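Local coordinates for protein ninB (Enterobacteria phage lambda, PDB 1PC6) that probably acts in phage recombination, with functional similarities to the bacterial RecFOR proteins in the initiation of genetic exchange, at residues Q45-V56 with F109-Q117; K73-D84 with V96-M104. All coordinates share one frame; numbering follows the deposited sequence.

Contact 1: Q45-V56 with F109-Q117; sequences QNRKLWACLGDV and FAELLELIQ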
loop_
_atom_site.group_PDB
_atom_site.type_symbol
_atom_site.label_atom_id
_atom_site.label_comp_id
_atom_site.label_asym_id
_atom_site.label_seq_id
_atom_site.Cartn_x
_atom_site.Cartn_y
_atom_site.Cartn_z
ATOM N N GLN A 45 -10.467 0.684 -9.416
ATOM C CA GLN A 45 -10.207 -0.748 -9.458
ATOM C C GLN A 45 -10.031 -1.271 -8.040
ATOM O O GLN A 45 -10.708 -2.210 -7.625
ATOM C CB GLN A 45 -8.927 -1.051 -10.229
ATOM C CG GLN A 45 -8.964 -0.764 -11.705
ATOM C CD GLN A 45 -7.706 -1.264 -12.390
ATOM O OE1 GLN A 45 -6.596 -0.822 -12.081
ATOM N NE2 GLN A 45 -7.870 -2.203 -13.314
ATOM N N ASN A 46 -9.109 -0.657 -7.303
ATOM C CA ASN A 46 -8.832 -1.065 -5.935
ATOM C C ASN A 46 -10.085 -1.255 -5.102
ATOM O O ASN A 46 -10.222 -2.270 -4.419
ATOM C CB ASN A 46 -7.898 -0.063 -5.254
ATOM C CG ASN A 46 -6.448 -0.507 -5.296
ATOM O OD1 ASN A 46 -5.872 -0.714 -6.368
ATOM N ND2 ASN A 46 -5.854 -0.664 -4.125
ATOM N N ARG A 47 -11.003 -0.295 -5.150
ATOM C CA ARG A 47 -12.238 -0.415 -4.378
ATOM C C ARG A 47 -12.904 -1.769 -4.657
ATOM O O ARG A 47 -13.471 -2.383 -3.746
ATOM C CB ARG A 47 -13.200 0.734 -4.714
ATOM N N LYS A 48 -12.823 -2.229 -5.909
ATOM C CA LYS A 48 -13.401 -3.509 -6.306
ATOM C C LYS A 48 -12.590 -4.661 -5.694
ATOM O O LYS A 48 -13.163 -5.560 -5.071
ATOM C CB LYS A 48 -13.444 -3.630 -7.839
ATOM N N LEU A 49 -11.265 -4.642 -5.855
ATOM C CA LEU A 49 -10.417 -5.693 -5.286
ATOM C C LEU A 49 -10.679 -5.886 -3.798
ATOM O O LEU A 49 -10.897 -7.000 -3.331
ATOM C CB LEU A 49 -8.934 -5.359 -5.457
ATOM C CG LEU A 49 -7.966 -6.157 -4.556
ATOM C CD1 LEU A 49 -7.508 -7.437 -5.245
ATOM C CD2 LEU A 49 -6.759 -5.300 -4.229
ATOM N N TRP A 50 -10.650 -4.795 -3.050
ATOM C CA TRP A 50 -10.862 -4.892 -1.621
ATOM C C TRP A 50 -12.272 -5.205 -1.200
ATOM O O TRP A 50 -12.495 -5.647 -0.085
ATOM C CB TRP A 50 -10.369 -3.628 -0.931
ATOM C CG TRP A 50 -8.891 -3.577 -0.941
ATOM C CD1 TRP A 50 -8.105 -2.892 -1.808
ATOM C CD2 TRP A 50 -8.012 -4.361 -0.132
ATOM N NE1 TRP A 50 -6.787 -3.205 -1.600
ATOM C CE2 TRP A 50 -6.703 -4.108 -0.574
ATOM C CE3 TRP A 50 -8.208 -5.261 0.920
ATOM C CZ2 TRP A 50 -5.588 -4.722 -0.002
ATOM C CZ3 TRP A 50 -7.105 -5.870 1.487
ATOM C CH2 TRP A 50 -5.808 -5.597 1.024
ATOM N N ALA A 51 -13.230 -4.971 -2.080
ATOM C CA ALA A 51 -14.610 -5.285 -1.745
ATOM C C ALA A 51 -14.762 -6.797 -1.908
ATOM O O ALA A 51 -15.510 -7.433 -1.167
ATOM C CB ALA A 51 -15.559 -4.550 -2.670
ATOM N N CYS A 52 -14.040 -7.357 -2.880
ATOM C CA CYS A 52 -14.054 -8.795 -3.148
ATOM C C CYS A 52 -13.407 -9.514 -1.996
ATOM O O CYS A 52 -14.015 -10.377 -1.363
ATOM C CB CYS A 52 -13.254 -9.126 -4.398
ATOM S SG CYS A 52 -13.946 -8.431 -5.861
ATOM N N LEU A 53 -12.150 -9.160 -1.755
ATOM C CA LEU A 53 -11.390 -9.744 -0.674
ATOM C C LEU A 53 -12.223 -9.671 0.602
ATOM O O LEU A 53 -12.313 -10.646 1.340
ATOM C CB LEU A 53 -10.065 -8.994 -0.502
ATOM C CG LEU A 53 -9.180 -9.003 -1.752
ATOM C CD1 LEU A 53 -7.849 -8.344 -1.454
ATOM C CD2 LEU A 53 -8.958 -10.426 -2.212
ATOM N N GLY A 54 -12.856 -8.525 0.842
ATOM C CA GLY A 54 -13.668 -8.366 2.035
ATOM C C GLY A 54 -14.821 -9.347 2.081
ATOM O O GLY A 54 -15.070 -9.968 3.113
ATOM N N ASP A 55 -15.514 -9.491 0.956
ATOM C CA ASP A 55 -16.652 -10.397 0.850
ATOM C C ASP A 55 -16.220 -11.819 1.113
ATOM O O ASP A 55 -16.828 -12.518 1.920
ATOM C CB ASP A 55 -17.278 -10.316 -0.545
ATOM C CG ASP A 55 -18.036 -9.025 -0.768
ATOM O OD1 ASP A 55 -18.248 -8.644 -1.945
ATOM O OD2 ASP A 55 -18.424 -8.400 0.240
ATOM N N VAL A 56 -15.180 -12.252 0.420
ATOM C CA VAL A 56 -14.680 -13.601 0.608
ATOM C C VAL A 56 -14.284 -13.758 2.061
ATOM O O VAL A 56 -14.525 -14.786 2.678
ATOM C CB VAL A 56 -13.451 -13.861 -0.266
ATOM C CG1 VAL A 56 -12.808 -15.181 0.125
ATOM C CG2 VAL A 56 -13.852 -13.874 -1.725
ATOM N N PHE A 109 -2.652 -8.303 -12.701
ATOM C CA PHE A 109 -3.645 -7.736 -11.804
ATOM C C PHE A 109 -5.045 -8.087 -12.308
ATOM O O PHE A 109 -5.936 -8.426 -11.526
ATOM C CB PHE A 109 -3.468 -6.224 -11.733
ATOM C CG PHE A 109 -4.417 -5.551 -10.798
ATOM C CD1 PHE A 109 -5.782 -5.509 -11.079
ATOM C CD2 PHE A 109 -3.951 -4.953 -9.632
ATOM C CE1 PHE A 109 -6.670 -4.878 -10.209
ATOM C CE2 PHE A 109 -4.831 -4.317 -8.751
ATOM C CZ PHE A 109 -6.191 -4.280 -9.040
ATOM N N ALA A 110 -5.230 -8.000 -13.622
ATOM C CA ALA A 110 -6.509 -8.337 -14.225
ATOM C C ALA A 110 -6.838 -9.800 -13.874
ATOM O O ALA A 110 -7.977 -10.121 -13.512
ATOM C CB ALA A 110 -6.431 -8.147 -15.735
ATOM N N GLU A 111 -5.832 -10.674 -13.966
ATOM C CA GLU A 111 -5.990 -12.099 -13.653
ATOM C C GLU A 111 -6.324 -12.360 -12.194
ATOM O O GLU A 111 -7.087 -13.273 -11.880
ATOM C CB GLU A 111 -4.722 -12.870 -14.008
ATOM C CG GLU A 111 -4.670 -13.322 -15.446
ATOM C CD GLU A 111 -3.448 -14.162 -15.747
ATOM O OE1 GLU A 111 -3.081 -14.997 -14.894
ATOM O OE2 GLU A 111 -2.861 -13.997 -16.842
ATOM N N LEU A 112 -5.734 -11.561 -11.309
ATOM C CA LEU A 112 -5.960 -11.689 -9.879
ATOM C C LEU A 112 -7.433 -11.514 -9.593
ATOM O O LEU A 112 -8.039 -12.312 -8.878
ATOM C CB LEU A 112 -5.161 -10.628 -9.123
ATOM C CG LEU A 112 -5.528 -10.388 -7.655
ATOM C CD1 LEU A 112 -5.632 -11.715 -6.920
ATOM C CD2 LEU A 112 -4.488 -9.484 -7.014
ATOM N N LEU A 113 -8.001 -10.459 -10.161
ATOM C CA LEU A 113 -9.416 -10.155 -9.984
ATOM C C LEU A 113 -10.300 -11.270 -10.533
ATOM O O LEU A 113 -11.376 -11.549 -9.993
ATOM C CB LEU A 113 -9.763 -8.829 -10.681
ATOM C CG LEU A 113 -9.398 -7.496 -10.010
ATOM C CD1 LEU A 113 -9.720 -6.359 -10.946
ATOM C CD2 LEU A 113 -10.177 -7.324 -8.716
ATOM N N GLU A 114 -9.846 -11.895 -11.618
ATOM C CA GLU A 114 -10.587 -12.991 -12.246
ATOM C C GLU A 114 -10.568 -14.191 -11.298
ATOM O O GLU A 114 -11.597 -14.842 -11.058
ATOM C CB GLU A 114 -9.945 -13.360 -13.607
ATOM N N LEU A 115 -9.387 -14.467 -10.757
ATOM C CA LEU A 115 -9.228 -15.563 -9.825
ATOM C C LEU A 115 -10.181 -15.348 -8.651
ATOM O O LEU A 115 -11.023 -16.205 -8.350
ATOM C CB LEU A 115 -7.795 -15.619 -9.318
ATOM C CG LEU A 115 -7.517 -16.820 -8.420
ATOM C CD1 LEU A 115 -7.931 -18.089 -9.125
ATOM C CD2 LEU A 115 -6.049 -16.860 -8.069
ATOM N N ILE A 116 -10.049 -14.197 -7.993
ATOM C CA ILE A 116 -10.903 -13.873 -6.859
ATOM C C ILE A 116 -12.391 -14.005 -7.190
ATOM O O ILE A 116 -13.159 -14.578 -6.416
ATOM C CB ILE A 116 -10.650 -12.450 -6.362
ATOM C CG1 ILE A 116 -9.150 -12.217 -6.183
ATOM C CG2 ILE A 116 -11.391 -12.238 -5.047
ATOM C CD1 ILE A 116 -8.821 -10.832 -5.689
ATOM N N GLN A 117 -12.796 -13.478 -8.341
ATOM C CA GLN A 117 -14.198 -13.535 -8.754
ATOM C C GLN A 117 -14.632 -14.971 -9.017
ATOM O O GLN A 117 -15.720 -15.379 -8.612
ATOM C CB GLN A 117 -14.420 -12.668 -10.010
#
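L49, C52 and L53 on helix 43-59 pack against L112, L113 and I116 on helix 106-122 in a buried, apolar helix-helix contact near the centre of the chain. The segment axes run in the same sense, inclined by only 29° and 10.3 Å apart at closest approach, so one row of residues spaced three and four apart can face another along several turns. I116 carries much of the contact. Its two branches divide the work: I116 CG2 lies against C52 CB at 3.7 Å, while I116 CD1 ends the extended arm and meets L53 CD2 (3.5 Å) and L49 CD1 (3.7 Å). A beta-branched residue suits this place because it fills space both close to its own helix and further out.

This pairing belongs to the helical part of the NinB fold, where partners distant in sequence enclose a hydrophobic core. L49 turns CG anti to its backbone N (chi1 163°), and its CD1 approaches L112 CD2 at 4.1 Å, the two side chains crossing at about a right angle. Nearer the backbone of L49, L113 CD2 rests against L49 CA at 3.8 Å. Towards the N-terminal ends, the F109 ring meets the polar ends of Q45 and N46 obliquely, Q45 NE2 standing 4.3 Å from F109 CE1. Helix 69-80 packs against both helices: A69 touches W50 and L53, and F76 touches L53 and L112.

Contact 2: K73-D84 with V96-M104; sequences KCVFTAALKQQD and VIGQSTSRM. With BME (beta-mercaptoethanol), chain C.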
loop_
_atom_site.group_PDB
_atom_site.type_symbol
_atom_site.label_atom_id
_atom_site.label_comp_id
_atom_site.label_asym_id
_atom_site.label_seq_id
_atom_site.Cartn_x
_atom_site.Cartn_y
_atom_site.Cartn_z
ATOM N N LYS A 73 -5.524 -11.768 0.104
ATOM C CA LYS A 73 -4.804 -11.261 -1.061
ATOM C C LYS A 73 -3.584 -12.153 -1.271
ATOM O O LYS A 73 -3.261 -12.528 -2.394
ATOM C CB LYS A 73 -4.387 -9.801 -0.851
ATOM C CG LYS A 73 -3.824 -9.138 -2.103
ATOM C CD LYS A 73 -3.754 -7.620 -1.963
ATOM C CE LYS A 73 -2.611 -7.124 -1.067
ATOM N NZ LYS A 73 -1.287 -7.028 -1.758
ATOM N N CYS A 74 -2.922 -12.507 -0.171
ATOM C CA CYS A 74 -1.753 -13.384 -0.214
ATOM C C CYS A 74 -2.076 -14.719 -0.878
ATOM O O CYS A 74 -1.443 -15.111 -1.859
ATOM C CB CYS A 74 -1.239 -13.659 1.202
ATOM S SG CYS A 74 0.024 -12.541 1.783
ATOM N N VAL A 75 -3.058 -15.413 -0.314
ATOM C CA VAL A 75 -3.475 -16.704 -0.822
ATOM C C VAL A 75 -3.765 -16.606 -2.312
ATOM O O VAL A 75 -3.284 -17.415 -3.110
ATOM C CB VAL A 75 -4.744 -17.202 -0.099
ATOM C CG1 VAL A 75 -5.078 -18.615 -0.548
ATOM C CG2 VAL A 75 -4.545 -17.149 1.405
ATOM N N PHE A 76 -4.552 -15.611 -2.691
ATOM C CA PHE A 76 -4.882 -15.460 -4.090
ATOM C C PHE A 76 -3.646 -15.143 -4.900
ATOM O O PHE A 76 -3.409 -15.772 -5.919
ATOM C CB PHE A 76 -5.959 -14.394 -4.285
ATOM C CG PHE A 76 -7.344 -14.884 -3.978
ATOM C CD1 PHE A 76 -7.882 -15.957 -4.675
ATOM C CD2 PHE A 76 -8.103 -14.290 -2.971
ATOM C CE1 PHE A 76 -9.159 -16.443 -4.373
ATOM C CE2 PHE A 76 -9.384 -14.765 -2.659
ATOM C CZ PHE A 76 -9.912 -15.845 -3.361
ATOM N N THR A 77 -2.841 -14.190 -4.454
ATOM C CA THR A 77 -1.631 -13.852 -5.191
ATOM C C THR A 77 -0.699 -15.061 -5.243
ATOM O O THR A 77 -0.014 -15.290 -6.236
ATOM C CB THR A 77 -0.901 -12.692 -4.531
ATOM O OG1 THR A 77 -1.726 -11.522 -4.587
ATOM C CG2 THR A 77 0.406 -12.417 -5.240
ATOM N N ALA A 78 -0.682 -15.842 -4.169
ATOM C CA ALA A 78 0.167 -17.024 -4.106
ATOM C C ALA A 78 -0.201 -18.016 -5.193
ATOM O O ALA A 78 0.648 -18.756 -5.672
ATOM C CB ALA A 78 0.042 -17.682 -2.746
ATOM N N ALA A 79 -1.473 -18.029 -5.576
ATOM C CA ALA A 79 -1.975 -18.941 -6.609
ATOM C C ALA A 79 -1.521 -18.566 -8.026
ATOM O O ALA A 79 -1.579 -19.386 -8.944
ATOM C CB ALA A 79 -3.506 -19.002 -6.550
ATOM N N LEU A 80 -1.072 -17.329 -8.202
ATOM C CA LEU A 80 -0.613 -16.870 -9.503
ATOM C C LEU A 80 0.908 -16.833 -9.596
ATOM O O LEU A 80 1.495 -17.359 -10.551
ATOM C CB LEU A 80 -1.174 -15.475 -9.819
ATOM C CG LEU A 80 -2.655 -15.289 -10.193
ATOM C CD1 LEU A 80 -3.212 -16.600 -10.790
ATOM C CD2 LEU A 80 -3.466 -14.853 -8.976
ATOM N N LYS A 81 1.547 -16.218 -8.606
ATOM C CA LYS A 81 2.996 -16.115 -8.605
ATOM C C LYS A 81 3.574 -16.715 -7.333
ATOM O O LYS A 81 3.127 -16.386 -6.230
ATOM C CB LYS A 81 3.402 -14.647 -8.730
ATOM C CG LYS A 81 2.285 -13.739 -9.266
ATOM C CD LYS A 81 2.808 -12.624 -10.196
ATOM C CE LYS A 81 3.864 -11.743 -9.522
ATOM N NZ LYS A 81 4.719 -11.001 -10.506
ATOM N N GLN A 82 4.560 -17.598 -7.495
ATOM C CA GLN A 82 5.218 -18.259 -6.365
ATOM C C GLN A 82 5.778 -17.264 -5.382
ATOM O O GLN A 82 6.399 -16.284 -5.776
ATOM C CB GLN A 82 6.377 -19.130 -6.829
ATOM C CG GLN A 82 6.001 -20.238 -7.775
ATOM C CD GLN A 82 6.948 -21.415 -7.652
ATOM O OE1 GLN A 82 8.168 -21.232 -7.615
ATOM N NE2 GLN A 82 6.395 -22.630 -7.585
ATOM N N GLN A 83 5.577 -17.529 -4.101
ATOM C CA GLN A 83 6.083 -16.640 -3.072
ATOM C C GLN A 83 7.595 -16.756 -3.019
ATOM O O GLN A 83 8.113 -17.862 -3.109
ATOM C CB GLN A 83 5.499 -17.028 -1.719
ATOM C CG GLN A 83 4.008 -16.846 -1.624
ATOM C CD GLN A 83 3.522 -16.929 -0.200
ATOM O OE1 GLN A 83 3.632 -17.972 0.442
ATOM N NE2 GLN A 83 2.991 -15.826 0.309
ATOM N N ASP A 84 8.306 -15.637 -2.881
ATOM C CA ASP A 84 9.769 -15.697 -2.802
ATOM C C ASP A 84 10.224 -16.001 -1.381
ATOM O O ASP A 84 9.526 -15.695 -0.430
ATOM C CB ASP A 84 10.415 -14.384 -3.269
ATOM C CG ASP A 84 10.482 -14.272 -4.781
ATOM O OD1 ASP A 84 10.425 -15.323 -5.451
ATOM O OD2 ASP A 84 10.608 -13.148 -5.310
ATOM N N VAL A 96 9.372 -15.938 4.067
ATOM C CA VAL A 96 8.739 -16.103 2.767
ATOM C C VAL A 96 7.942 -14.845 2.480
ATOM O O VAL A 96 7.184 -14.375 3.323
ATOM C CB VAL A 96 7.812 -17.323 2.750
ATOM C CG1 VAL A 96 6.985 -17.328 1.484
ATOM C CG2 VAL A 96 8.636 -18.589 2.842
ATOM N N ILE A 97 8.123 -14.303 1.285
ATOM C CA ILE A 97 7.469 -13.071 0.893
ATOM C C ILE A 97 6.537 -13.255 -0.285
ATOM O O ILE A 97 6.914 -13.863 -1.292
ATOM C CB ILE A 97 8.516 -12.006 0.494
ATOM C CG1 ILE A 97 9.561 -11.864 1.606
ATOM C CG2 ILE A 97 7.824 -10.682 0.140
ATOM C CD1 ILE A 97 10.705 -10.962 1.247
ATOM N N GLY A 98 5.326 -12.716 -0.163
ATOM C CA GLY A 98 4.369 -12.804 -1.251
ATOM C C GLY A 98 4.701 -11.759 -2.311
ATOM O O GLY A 98 5.594 -10.930 -2.110
ATOM N N GLN A 99 3.995 -11.790 -3.440
ATOM C CA GLN A 99 4.242 -10.828 -4.512
ATOM C C GLN A 99 3.445 -9.559 -4.279
ATOM O O GLN A 99 2.333 -9.604 -3.757
ATOM C CB GLN A 99 3.853 -11.415 -5.868
ATOM C CG GLN A 99 4.615 -12.673 -6.243
ATOM C CD GLN A 99 6.114 -12.507 -6.108
ATOM O OE1 GLN A 99 6.683 -11.502 -6.538
ATOM N NE2 GLN A 99 6.766 -13.505 -5.518
ATOM N N SER A 100 4.015 -8.428 -4.679
ATOM C CA SER A 100 3.362 -7.138 -4.510
ATOM C C SER A 100 2.260 -6.915 -5.535
ATOM O O SER A 100 2.500 -6.967 -6.745
ATOM C CB SER A 100 4.393 -6.014 -4.624
ATOM O OG SER A 100 3.762 -4.747 -4.583
ATOM N N THR A 101 1.048 -6.673 -5.044
ATOM C CA THR A 101 -0.087 -6.420 -5.919
ATOM C C THR A 101 0.109 -5.065 -6.600
ATOM O O THR A 101 -0.345 -4.852 -7.721
ATOM C CB THR A 101 -1.386 -6.416 -5.119
ATOM O OG1 THR A 101 -1.256 -5.524 -4.002
ATOM C CG2 THR A 101 -1.696 -7.827 -4.627
ATOM N N SER A 102 0.804 -4.161 -5.913
ATOM C CA SER A 102 1.100 -2.826 -6.429
ATOM C C SER A 102 1.984 -2.933 -7.671
ATOM O O SER A 102 1.689 -2.343 -8.713
ATOM C CB SER A 102 1.835 -2.000 -5.367
ATOM O OG SER A 102 1.117 -1.985 -4.144
ATOM N N ARG A 103 3.068 -3.691 -7.553
ATOM C CA ARG A 103 3.998 -3.875 -8.655
ATOM C C ARG A 103 3.357 -4.607 -9.830
ATOM O O ARG A 103 3.770 -4.416 -10.969
ATOM C CB ARG A 103 5.231 -4.633 -8.173
ATOM N N MET A 104 2.345 -5.433 -9.562
ATOM C CA MET A 104 1.667 -6.201 -10.616
ATOM C C MET A 104 1.391 -5.432 -11.913
ATOM O O MET A 104 1.060 -4.238 -11.885
ATOM C CB MET A 104 0.323 -6.764 -10.114
ATOM C CG MET A 104 0.394 -7.981 -9.194
ATOM S SD MET A 104 -1.212 -8.821 -9.056
ATOM C CE MET A 104 -0.777 -10.494 -9.439
HETATM C C1 BME C . -0.302 -9.945 -2.034
HETATM C C2 BME C . 0.523 -11.215 -1.773
HETATM O O1 BME C . -1.178 -9.715 -0.949
HETATM S S2 BME C . 1.504 -11.020 -0.261
#
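K73 and T101 reach for each other tip to tip, the lysine ammonium giving a hydrogen bond from NZ to T101 OG1 at 2.7 Å. The lysine stem is bent at its third and fourth torsions (75° and 83°), which curls the long chain across the threonine so that CD also lies near T101 CG2. A modelled beta-mercaptoethanol, probably from the crystallisation liquor, sits beside this pair: its O1 takes a weak bond from K73 NZ, and its S2 is declared to be disulfide-bonded to C74 SG, but the modelled bond is stretched and its geometry doubtful.

Q99 is the other centre of the contact. Bent at its second torsion, it crosses both T77 and K81 at about a right angle, offering its aliphatic part to them: Q99 CB meets T77 CG2 at 3.6 Å and Q99 CG meets K81 CB at 3.4 Å. The amide beyond gives a weak bond from Q99 NE2 to Q82 O (2.8 Å). A glutamine suits this spot, apolar along its stem and polar at the amide that meets the backbone after the helix. T77 OG1 turns back to its own helix and bonds K73 O.

Further along, D84 and I97 form an antiparallel hydrogen-bonded pair, with I97 N to D84 O at 2.6 Å and a weaker return bond. V96 CG1 covers Q83 CB crosswise (3.5 Å), and the Q83 amide bonds the backbone of V96 of the second subunit. The contact thus ties helix 69-80, from K73 onward, and the link 81-83 to the end of strand 94-97 and the loop that follows, at the open end of the hairpin of strands 84-87 and 94-97, while K81 reaches helix 106-122 through a salt bridge with E108.

In the fold
Contact 1 is the deeper of the two, its centre about 8 Å from the centre of the chain, against about 14 Å for the centre of contact 2, and it is mainly apolar, built of aliphatic side chains and the F109 ring on two regular helices. Contact 2 is only partly buried, joins a helix and the link after it to a strand end and loop, and relies on polar side chains and backbone bonds; it also borders the second subunit. The contacts share no segment, yet they meet: L115 on helix 106-122 packs against L80 and A79, and L112 against F76. Helix 69-80 therefore links them, its apolar side adding to the core while K73 and T77 turn towards 96-104.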